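PDB 5DWA: type-2 restriction enzyme AgeI from Thalassobius gelatinovorus, which recognises the double-stranded DNA sequence 5'-ACCGGT-3' and cleaves each strand after its 5' adenine, as a type II restriction endonuclease of the PD-(D/E)XK superfamily. Local coordinates for residues 42-47 and 92-97; 73-78 and 86-91. One frame throughout, in Å; residues are numbered along the deposited sequence. Where two conformers were deposited one is given.

Contact 1. Residues 42-47 and 92-97. With nucleotides of chain D; nucleotides of chain C.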
loop_
_atom_site.group_PDB
_atom_site.type_symbol
_atom_site.label_atom_id
_atom_site.label_comp_id
_atom_site.label_asym_id
_atom_site.label_seq_id
_atom_site.Cartn_x
_atom_site.Cartn_y
_atom_site.Cartn_z
ATOM N N LYS A 42 21.983 -4.293 -9.207
ATOM C CA LYS A 42 20.657 -3.948 -8.691
ATOM C C LYS A 42 20.588 -4.293 -7.219
ATOM O O LYS A 42 21.051 -5.339 -6.792
ATOM C CB LYS A 42 19.562 -4.684 -9.459
ATOM C CG LYS A 42 19.465 -4.291 -10.935
ATOM C CD LYS A 42 18.354 -5.040 -11.654
ATOM C CE LYS A 42 18.723 -6.488 -11.914
ATOM N NZ LYS A 42 19.907 -6.579 -12.817
ATOM N N SER A 43 19.991 -3.416 -6.425
ATOM C CA SER A 43 19.951 -3.684 -5.001
ATOM C C SER A 43 19.059 -4.871 -4.657
ATOM O O SER A 43 19.238 -5.480 -3.605
ATOM C CB SER A 43 19.496 -2.448 -4.240
ATOM O OG SER A 43 20.555 -1.522 -4.193
ATOM N N ARG A 44 18.111 -5.219 -5.523
ATOM C CA ARG A 44 17.309 -6.407 -5.250
ATOM C C ARG A 44 18.226 -7.629 -5.210
ATOM O O ARG A 44 18.010 -8.555 -4.428
ATOM C CB ARG A 44 16.181 -6.598 -6.281
ATOM C CG ARG A 44 16.619 -6.985 -7.685
ATOM C CD ARG A 44 15.407 -7.180 -8.564
ATOM N NE ARG A 44 15.753 -7.711 -9.882
ATOM C CZ ARG A 44 15.092 -7.405 -10.993
ATOM N NH1 ARG A 44 14.072 -6.560 -10.947
ATOM N NH2 ARG A 44 15.465 -7.930 -12.154
ATOM N N ASP A 45 19.279 -7.594 -6.020
ATOM C CA ASP A 45 20.272 -8.664 -6.025
ATOM C C ASP A 45 21.231 -8.579 -4.841
ATOM O O ASP A 45 21.572 -9.595 -4.228
ATOM C CB ASP A 45 21.059 -8.650 -7.341
ATOM C CG ASP A 45 20.220 -9.078 -8.511
ATOM O OD1 ASP A 45 19.390 -9.996 -8.334
ATOM O OD2 ASP A 45 20.381 -8.498 -9.605
ATOM N N ALA A 46 21.660 -7.365 -4.503
ATOM C CA ALA A 46 22.491 -7.158 -3.325
ATOM C C ALA A 46 21.799 -7.656 -2.052
ATOM O O ALA A 46 22.370 -8.421 -1.281
ATOM C CB ALA A 46 22.851 -5.687 -3.195
ATOM N N ILE A 47 20.566 -7.216 -1.829
ATOM C CA ILE A 47 19.844 -7.586 -0.621
ATOM C C ILE A 47 19.466 -9.065 -0.642
ATOM O O ILE A 47 19.621 -9.773 0.355
ATOM C CB ILE A 47 18.586 -6.717 -0.457
ATOM C CG1 ILE A 47 18.954 -5.237 -0.341
ATOM C CG2 ILE A 47 17.763 -7.152 0.757
ATOM C CD1 ILE A 47 17.791 -4.324 -0.663
ATOM N N SER A 92 13.693 -3.818 -1.784
ATOM C CA SER A 92 13.648 -4.951 -0.858
ATOM C C SER A 92 12.521 -5.947 -1.145
ATOM O O SER A 92 12.659 -7.128 -0.858
ATOM C CB SER A 92 13.555 -4.445 0.589
ATOM O OG SER A 92 12.307 -3.819 0.854
ATOM N N GLY A 93 11.421 -5.477 -1.719
ATOM C CA GLY A 93 10.325 -6.360 -2.088
ATOM C C GLY A 93 10.786 -7.353 -3.130
ATOM O O GLY A 93 10.631 -8.566 -2.975
ATOM N N GLU A 94 11.387 -6.833 -4.195
ATOM C CA GLU A 94 11.929 -7.703 -5.226
ATOM C C GLU A 94 13.098 -8.535 -4.699
ATOM O O GLU A 94 13.337 -9.654 -5.165
ATOM C CB GLU A 94 12.354 -6.882 -6.444
ATOM C CG GLU A 94 11.158 -6.224 -7.128
ATOM C CD GLU A 94 11.472 -5.647 -8.494
ATOM O OE1 GLU A 94 12.661 -5.414 -8.784
ATOM O OE2 GLU A 94 10.516 -5.443 -9.282
ATOM N N ALA A 95 13.823 -8.015 -3.718
ATOM C CA ALA A 95 14.929 -8.781 -3.154
ATOM C C ALA A 95 14.442 -10.061 -2.480
ATOM O O ALA A 95 15.124 -11.077 -2.529
ATOM C CB ALA A 95 15.718 -7.937 -2.167
ATOM N N PHE A 96 13.275 -10.028 -1.841
ATOM C CA PHE A 96 12.779 -11.239 -1.194
ATOM C C PHE A 96 12.399 -12.293 -2.253
ATOM O O PHE A 96 12.645 -13.490 -2.071
ATOM C CB PHE A 96 11.602 -10.901 -0.270
ATOM C CG PHE A 96 11.051 -12.085 0.473
ATOM C CD1 PHE A 96 11.885 -13.002 1.089
ATOM C CD2 PHE A 96 9.683 -12.265 0.566
ATOM C CE1 PHE A 96 11.356 -14.087 1.780
ATOM C CE2 PHE A 96 9.143 -13.348 1.248
ATOM C CZ PHE A 96 9.981 -14.261 1.855
ATOM N N GLU A 97 11.817 -11.848 -3.365
ATOM C CA GLU A 97 11.593 -12.744 -4.509
ATOM C C GLU A 97 12.904 -13.387 -4.980
ATOM O O GLU A 97 12.967 -14.601 -5.188
ATOM C CB GLU A 97 10.959 -11.997 -5.670
ATOM C CG GLU A 97 9.636 -11.332 -5.322
ATOM C CD GLU A 97 9.112 -10.553 -6.505
ATOM O OE1 GLU A 97 8.711 -11.192 -7.496
ATOM O OE2 GLU A 97 9.141 -9.309 -6.467
ATOM P P DG D 11 17.300 -0.938 -10.307
ATOM O OP1 DG D 11 17.444 -1.284 -8.873
ATOM O OP2 DG D 11 18.523 -0.551 -11.073
ATOM O "O5'" DG D 11 16.630 -2.142 -11.083
ATOM C "C5'" DG D 11 15.466 -2.771 -10.581
ATOM C "C4'" DG D 11 14.475 -3.009 -11.701
ATOM O "O4'" DG D 11 13.815 -1.758 -12.026
ATOM C "C3'" DG D 11 15.086 -3.513 -13.009
ATOM O "O3'" DG D 11 14.193 -4.428 -13.639
ATOM C "C2'" DG D 11 15.241 -2.231 -13.828
ATOM C "C1'" DG D 11 14.007 -1.455 -13.400
ATOM N N9 DG D 11 14.145 -0.006 -13.521
ATOM C C8 DG D 11 15.303 0.732 -13.447
ATOM N N7 DG D 11 15.105 2.018 -13.567
ATOM C C5 DG D 11 13.730 2.137 -13.723
ATOM C C6 DG D 11 12.919 3.290 -13.895
ATOM O O6 DG D 11 13.268 4.477 -13.947
ATOM N N1 DG D 11 11.578 2.961 -14.012
ATOM C C2 DG D 11 11.074 1.689 -13.968
ATOM N N2 DG D 11 9.756 1.576 -14.108
ATOM N N3 DG D 11 11.814 0.599 -13.808
ATOM C C4 DG D 11 13.128 0.899 -13.693
ATOM P P DC C 6 6.493 -5.262 -0.404
ATOM O OP1 DC C 6 7.125 -6.526 -0.062
ATOM O OP2 DC C 6 5.031 -5.091 -0.450
ATOM O "O5'" DC C 6 7.067 -4.187 0.627
ATOM C "C5'" DC C 6 8.449 -4.030 0.754
ATOM C "C4'" DC C 6 8.733 -2.863 1.668
ATOM O "O4'" DC C 6 8.127 -1.666 1.136
ATOM C "C3'" DC C 6 8.225 -3.006 3.093
ATOM O "O3'" DC C 6 9.197 -2.475 3.945
ATOM C "C2'" DC C 6 6.947 -2.155 3.107
ATOM C "C1'" DC C 6 7.281 -1.063 2.100
ATOM N N1 DC C 6 6.114 -0.546 1.362
ATOM C C2 DC C 6 5.819 0.822 1.361
ATOM O O2 DC C 6 6.507 1.601 2.031
ATOM N N3 DC C 6 4.758 1.259 0.639
ATOM C C4 DC C 6 4.042 0.400 -0.080
ATOM N N4 DC C 6 3.004 0.876 -0.769
ATOM C C5 DC C 6 4.349 -0.985 -0.117
ATOM C C6 DC C 6 5.383 -1.411 0.602
#
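Arg-44 and Glu-94 meet in a salt bridge where two helices of this PD-(D/E)XK nuclease pack together. Helix 43-47 and helix 92-97 approach to 7.6 Å between axes, at a crossing angle of -56°. From CG to NE the Arg-44 chain is extended, and CD passes Glu-94 OE1 at 3.3 Å. Arg-44 NH1 then donates to Glu-94 OE1 at 2.8 Å. The acceptor lies in the guanidinium plane, and the donor stands above the carboxylate plane. The two flat groups are turned 54° apart. Phe-119 makes a cation-pi contact with the same guanidinium. Lys-42 CD sits over one of its faces, toward the rim. The DNA backbone is near: Arg-44 NH1 is 3.4 Å from O3' of DG11 of chain D, and Lys-42 CD is 3.4 Å from O5' of the same nucleotide. Beside the ion pair the packing is apolar and close. The small Ala-95 lets the backbones come within 4.0 Å, CA of Arg-44 to CA of Ala-95. Ile-47 lays CB and CG2 against the Ala-95 methyl, while its CD1 reaches toward Ser-92 CA. Ala-95 CB also rests 3.3 Å from the carbonyl O of Arg-44.

Contact 2. Residues 73-78 and 86-91; sequences RIYIRE and QSWVRT. With nucleotides of chain D; nucleotides of chain C.
Tyr-75 points its hydroxyl at Ser-87, and Tyr-75 OH donates to Ser-87 OG at 2.6 Å. The serine oxygen lies at the edge of the phenol ring, in its plane. Ser-87 OG in turn donates to OP1 of DC10 of chain D at 2.5 Å, which makes Tyr-75 a second-shell residue for a DNA phosphate. CG of Tyr-75 is anti to the backbone N (chi1 -171°) and packs 3.7 Å from Trp-88 CE3, with the ring planes inclined at 55°. Ile-76 CD1 adds a looser touch on Trp-88 CB. The segments lie on the consecutive helices 63-78 and 84-109, joined by a short loop; they cross at 131° with axes 10.1 Å apart. Helix 86-91 also lies against the DNA. There, from the minor-groove side, Arg-90 NE donates to O2 of DC10 at 2.8 Å, while the carbonyl O of Gln-86 accepts from N2 of DG8 of chain D. A phenylalanine in place of Tyr-75 would probably leave Ser-87 without its donor and its OG less firmly aimed at the phosphate. Further out, Trp-67 and Tyr-72 meet the Trp-88 ring, and its NE1 bonds a phosphate. Thr-91 OG1 donates to the carbonyl O of Ser-87 at 2.9 Å.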
loop_
_atom_site.group_PDB
_atom_site.type_symbol
_atom_site.label_atom_id
_atom_site.label_comp_id
_atom_site.label_asym_id
_atom_site.label_seq_id
_atom_site.Cartn_x
_atom_site.Cartn_y
_atom_site.Cartn_z
ATOM N N ARG A 73 18.802 -2.146 8.273
ATOM C CA ARG A 73 19.516 -1.103 8.994
ATOM C C ARG A 73 20.799 -0.702 8.293
ATOM O O ARG A 73 21.109 0.483 8.169
ATOM C CB ARG A 73 19.826 -1.562 10.416
ATOM C CG ARG A 73 18.601 -1.702 11.280
ATOM C CD ARG A 73 17.860 -0.386 11.429
ATOM N NE ARG A 73 16.607 -0.589 12.143
ATOM C CZ ARG A 73 15.728 0.369 12.416
ATOM N NH1 ARG A 73 15.952 1.618 12.034
ATOM N NH2 ARG A 73 14.617 0.070 13.065
ATOM N N ILE A 74 21.552 -1.697 7.846
ATOM C CA ILE A 74 22.789 -1.436 7.135
ATOM C C ILE A 74 22.501 -0.704 5.823
ATOM O O ILE A 74 23.188 0.252 5.473
ATOM C CB ILE A 74 23.569 -2.741 6.864
ATOM C CG1 ILE A 74 24.080 -3.324 8.187
ATOM C CG2 ILE A 74 24.727 -2.484 5.930
ATOM C CD1 ILE A 74 24.806 -4.646 8.052
ATOM N N TYR A 75 21.476 -1.152 5.101
ATOM C CA TYR A 75 21.101 -0.514 3.848
ATOM C C TYR A 75 20.750 0.960 4.068
ATOM O O TYR A 75 21.247 1.840 3.362
ATOM C CB TYR A 75 19.931 -1.267 3.205
ATOM C CG TYR A 75 19.611 -0.813 1.803
ATOM C CD1 TYR A 75 20.174 -1.459 0.709
ATOM C CD2 TYR A 75 18.742 0.248 1.565
ATOM C CE1 TYR A 75 19.899 -1.060 -0.579
ATOM C CE2 TYR A 75 18.445 0.655 0.269
ATOM C CZ TYR A 75 19.031 -0.008 -0.800
ATOM O OH TYR A 75 18.772 0.364 -2.099
ATOM N N ILE A 76 19.901 1.225 5.054
ATOM C CA ILE A 76 19.514 2.593 5.383
ATOM C C ILE A 76 20.719 3.476 5.746
ATOM O O ILE A 76 20.763 4.651 5.373
ATOM C CB ILE A 76 18.482 2.601 6.543
ATOM C CG1 ILE A 76 17.169 1.959 6.089
ATOM C CG2 ILE A 76 18.244 4.018 7.062
ATOM C CD1 ILE A 76 16.545 2.628 4.892
ATOM N N ARG A 77 21.699 2.910 6.449
ATOM C CA ARG A 77 22.892 3.661 6.842
ATOM C C ARG A 77 23.810 3.937 5.664
ATOM O O ARG A 77 24.379 5.025 5.539
ATOM C CB ARG A 77 23.673 2.900 7.912
ATOM C CG ARG A 77 24.946 3.633 8.367
ATOM C CD ARG A 77 25.780 2.815 9.340
ATOM N NE ARG A 77 26.521 1.741 8.684
ATOM C CZ ARG A 77 26.481 0.471 9.072
ATOM N NH1 ARG A 77 25.733 0.120 10.108
ATOM N NH2 ARG A 77 27.187 -0.449 8.428
ATOM N N GLU A 78 23.946 2.945 4.795
ATOM C CA GLU A 78 24.988 2.975 3.778
ATOM C C GLU A 78 24.585 3.511 2.409
ATOM O O GLU A 78 25.440 3.936 1.637
ATOM C CB GLU A 78 25.566 1.571 3.611
ATOM C CG GLU A 78 26.229 1.040 4.864
ATOM C CD GLU A 78 27.563 1.718 5.133
ATOM O OE1 GLU A 78 28.155 2.252 4.173
ATOM O OE2 GLU A 78 28.008 1.710 6.295
ATOM N N GLN A 86 13.066 5.139 0.951
ATOM C CA GLN A 86 12.254 4.891 -0.238
ATOM C C GLN A 86 12.967 3.962 -1.227
ATOM O O GLN A 86 12.325 3.189 -1.935
ATOM C CB GLN A 86 11.857 6.213 -0.899
ATOM C CG GLN A 86 10.895 7.066 -0.047
ATOM C CD GLN A 86 9.467 6.541 -0.067
ATOM O OE1 GLN A 86 9.163 5.512 0.541
ATOM N NE2 GLN A 86 8.585 7.237 -0.788
ATOM N N SER A 87 14.296 4.041 -1.263
ATOM C CA SER A 87 15.077 3.081 -2.028
ATOM C C SER A 87 14.855 1.664 -1.502
ATOM O O SER A 87 14.640 0.732 -2.275
ATOM C CB SER A 87 16.558 3.450 -1.976
ATOM O OG SER A 87 17.346 2.501 -2.686
ATOM N N TRP A 88 14.889 1.522 -0.185
ATOM C CA TRP A 88 14.606 0.246 0.452
ATOM C C TRP A 88 13.228 -0.297 0.068
ATOM O O TRP A 88 13.094 -1.485 -0.223
ATOM C CB TRP A 88 14.725 0.389 1.973
ATOM C CG TRP A 88 14.319 -0.844 2.721
ATOM C CD1 TRP A 88 13.141 -1.040 3.403
ATOM C CD2 TRP A 88 15.078 -2.047 2.885
ATOM N NE1 TRP A 88 13.123 -2.291 3.968
ATOM C CE2 TRP A 88 14.300 -2.930 3.669
ATOM C CE3 TRP A 88 16.338 -2.473 2.438
ATOM C CZ2 TRP A 88 14.739 -4.212 4.015
ATOM C CZ3 TRP A 88 16.775 -3.746 2.787
ATOM C CH2 TRP A 88 15.977 -4.600 3.571
ATOM N N VAL A 89 12.200 0.556 0.055
ATOM C CA VAL A 89 10.870 0.098 -0.362
ATOM C C VAL A 89 10.922 -0.504 -1.766
ATOM O O VAL A 89 10.404 -1.592 -2.002
ATOM C CB VAL A 89 9.842 1.241 -0.351
ATOM C CG1 VAL A 89 8.510 0.770 -0.925
ATOM C CG2 VAL A 89 9.671 1.789 1.062
ATOM N N ARG A 90 11.584 0.207 -2.679
ATOM C CA ARG A 90 11.583 -0.165 -4.088
ATOM C C ARG A 90 12.414 -1.416 -4.364
ATOM O O ARG A 90 12.087 -2.200 -5.264
ATOM C CB ARG A 90 12.096 1.011 -4.919
ATOM C CG ARG A 90 12.302 0.690 -6.392
ATOM C CD ARG A 90 10.999 0.338 -7.100
ATOM N NE ARG A 90 11.273 0.093 -8.518
ATOM C CZ ARG A 90 11.174 -1.085 -9.123
ATOM N NH1 ARG A 90 10.753 -2.152 -8.458
ATOM N NH2 ARG A 90 11.483 -1.189 -10.415
ATOM N N THR A 91 13.476 -1.617 -3.588
ATOM C CA THR A 91 14.403 -2.722 -3.864
ATOM C C THR A 91 14.191 -3.976 -3.009
ATOM O O THR A 91 14.468 -5.088 -3.457
ATOM C CB THR A 91 15.858 -2.264 -3.694
ATOM O OG1 THR A 91 16.067 -1.785 -2.357
ATOM C CG2 THR A 91 16.167 -1.155 -4.688
ATOM P P DG D 8 7.941 12.197 -3.290
ATOM O OP1 DG D 8 7.966 13.378 -2.397
ATOM O OP2 DG D 8 7.315 12.310 -4.625
ATOM O "O5'" DG D 8 9.440 11.688 -3.426
ATOM C "C5'" DG D 8 10.163 11.451 -2.238
ATOM C "C4'" DG D 8 11.086 10.265 -2.401
ATOM O "O4'" DG D 8 10.317 9.048 -2.553
ATOM C "C3'" DG D 8 12.016 10.331 -3.597
ATOM O "O3'" DG D 8 13.250 9.809 -3.192
ATOM C "C2'" DG D 8 11.305 9.461 -4.650
ATOM C "C1'" DG D 8 10.624 8.406 -3.787
ATOM N N9 DG D 8 9.360 7.879 -4.295
ATOM C C8 DG D 8 8.315 8.595 -4.836
ATOM N N7 DG D 8 7.283 7.857 -5.134
ATOM C C5 DG D 8 7.658 6.573 -4.752
ATOM C C6 DG D 8 6.948 5.352 -4.830
ATOM O O6 DG D 8 5.795 5.164 -5.248
ATOM N N1 DG D 8 7.692 4.275 -4.342
ATOM C C2 DG D 8 8.966 4.378 -3.823
ATOM N N2 DG D 8 9.525 3.235 -3.381
ATOM N N3 DG D 8 9.637 5.519 -3.741
ATOM C C4 DG D 8 8.929 6.573 -4.228
ATOM P P DC D 10 16.953 3.808 -6.073
ATOM O OP1 DC D 10 17.643 2.899 -5.147
ATOM O OP2 DC D 10 17.655 5.009 -6.572
ATOM O "O5'" DC D 10 16.433 3.016 -7.327
ATOM C "C5'" DC D 10 15.901 1.718 -7.158
ATOM C "C4'" DC D 10 15.353 1.195 -8.456
ATOM O "O4'" DC D 10 14.150 1.912 -8.800
ATOM C "C3'" DC D 10 16.295 1.375 -9.649
ATOM O "O3'" DC D 10 16.222 0.234 -10.465
ATOM C "C2'" DC D 10 15.705 2.582 -10.361
ATOM C "C1'" DC D 10 14.240 2.278 -10.155
ATOM N N1 DC D 10 13.314 3.400 -10.386
ATOM C C2 DC D 10 11.971 3.108 -10.596
ATOM O O2 DC D 10 11.615 1.924 -10.600
ATOM N N3 DC D 10 11.099 4.124 -10.787
ATOM C C4 DC D 10 11.530 5.380 -10.759
ATOM N N4 DC D 10 10.635 6.347 -10.963
ATOM C C5 DC D 10 12.905 5.704 -10.537
ATOM C C6 DC D 10 13.754 4.688 -10.350
ATOM P P DC C 6 6.493 -5.262 -0.404
ATOM O OP1 DC C 6 7.125 -6.526 -0.062
ATOM O OP2 DC C 6 5.031 -5.091 -0.450
ATOM O "O5'" DC C 6 7.067 -4.187 0.627
ATOM C "C5'" DC C 6 8.449 -4.030 0.754
ATOM C "C4'" DC C 6 8.733 -2.863 1.668
ATOM O "O4'" DC C 6 8.127 -1.666 1.136
ATOM C "C3'" DC C 6 8.225 -3.006 3.093
ATOM O "O3'" DC C 6 9.197 -2.475 3.945
ATOM C "C2'" DC C 6 6.947 -2.155 3.107
ATOM C "C1'" DC C 6 7.281 -1.063 2.100
ATOM N N1 DC C 6 6.114 -0.546 1.362
ATOM C C2 DC C 6 5.819 0.822 1.361
ATOM O O2 DC C 6 6.507 1.601 2.031
ATOM N N3 DC C 6 4.758 1.259 0.639
ATOM C C4 DC C 6 4.042 0.400 -0.080
ATOM N N4 DC C 6 3.004 0.876 -0.769
ATOM C C5 DC C 6 4.349 -0.985 -0.117
ATOM C C6 DC C 6 5.383 -1.411 0.602
#

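How the contacts relate
Contacts 1 and 2 share helix 84-109, and their centres lie 10 Å apart. Contact 1 sets helix 43-57 against its 92-97 turns, and contact 2 sets helix 63-78 against the turns just before. The two meet where Ser-43 OG lies 3.3 Å from Tyr-75 OH, in a weak hydrogen bond. Nearby, Ile-47 CD1 comes 3.5 Å from Thr-91 OG1. Both contacts border the DNA. Contact 2 carries direct bonds to DC10 and DG8 of chain D, whereas contact 1 lies beside the backbone of DG11, the next nucleotide after DC10. A long, weak ion pair between Arg-90 and Glu-94 joins the arginine bonded to DC10 to the salt bridge of contact 1.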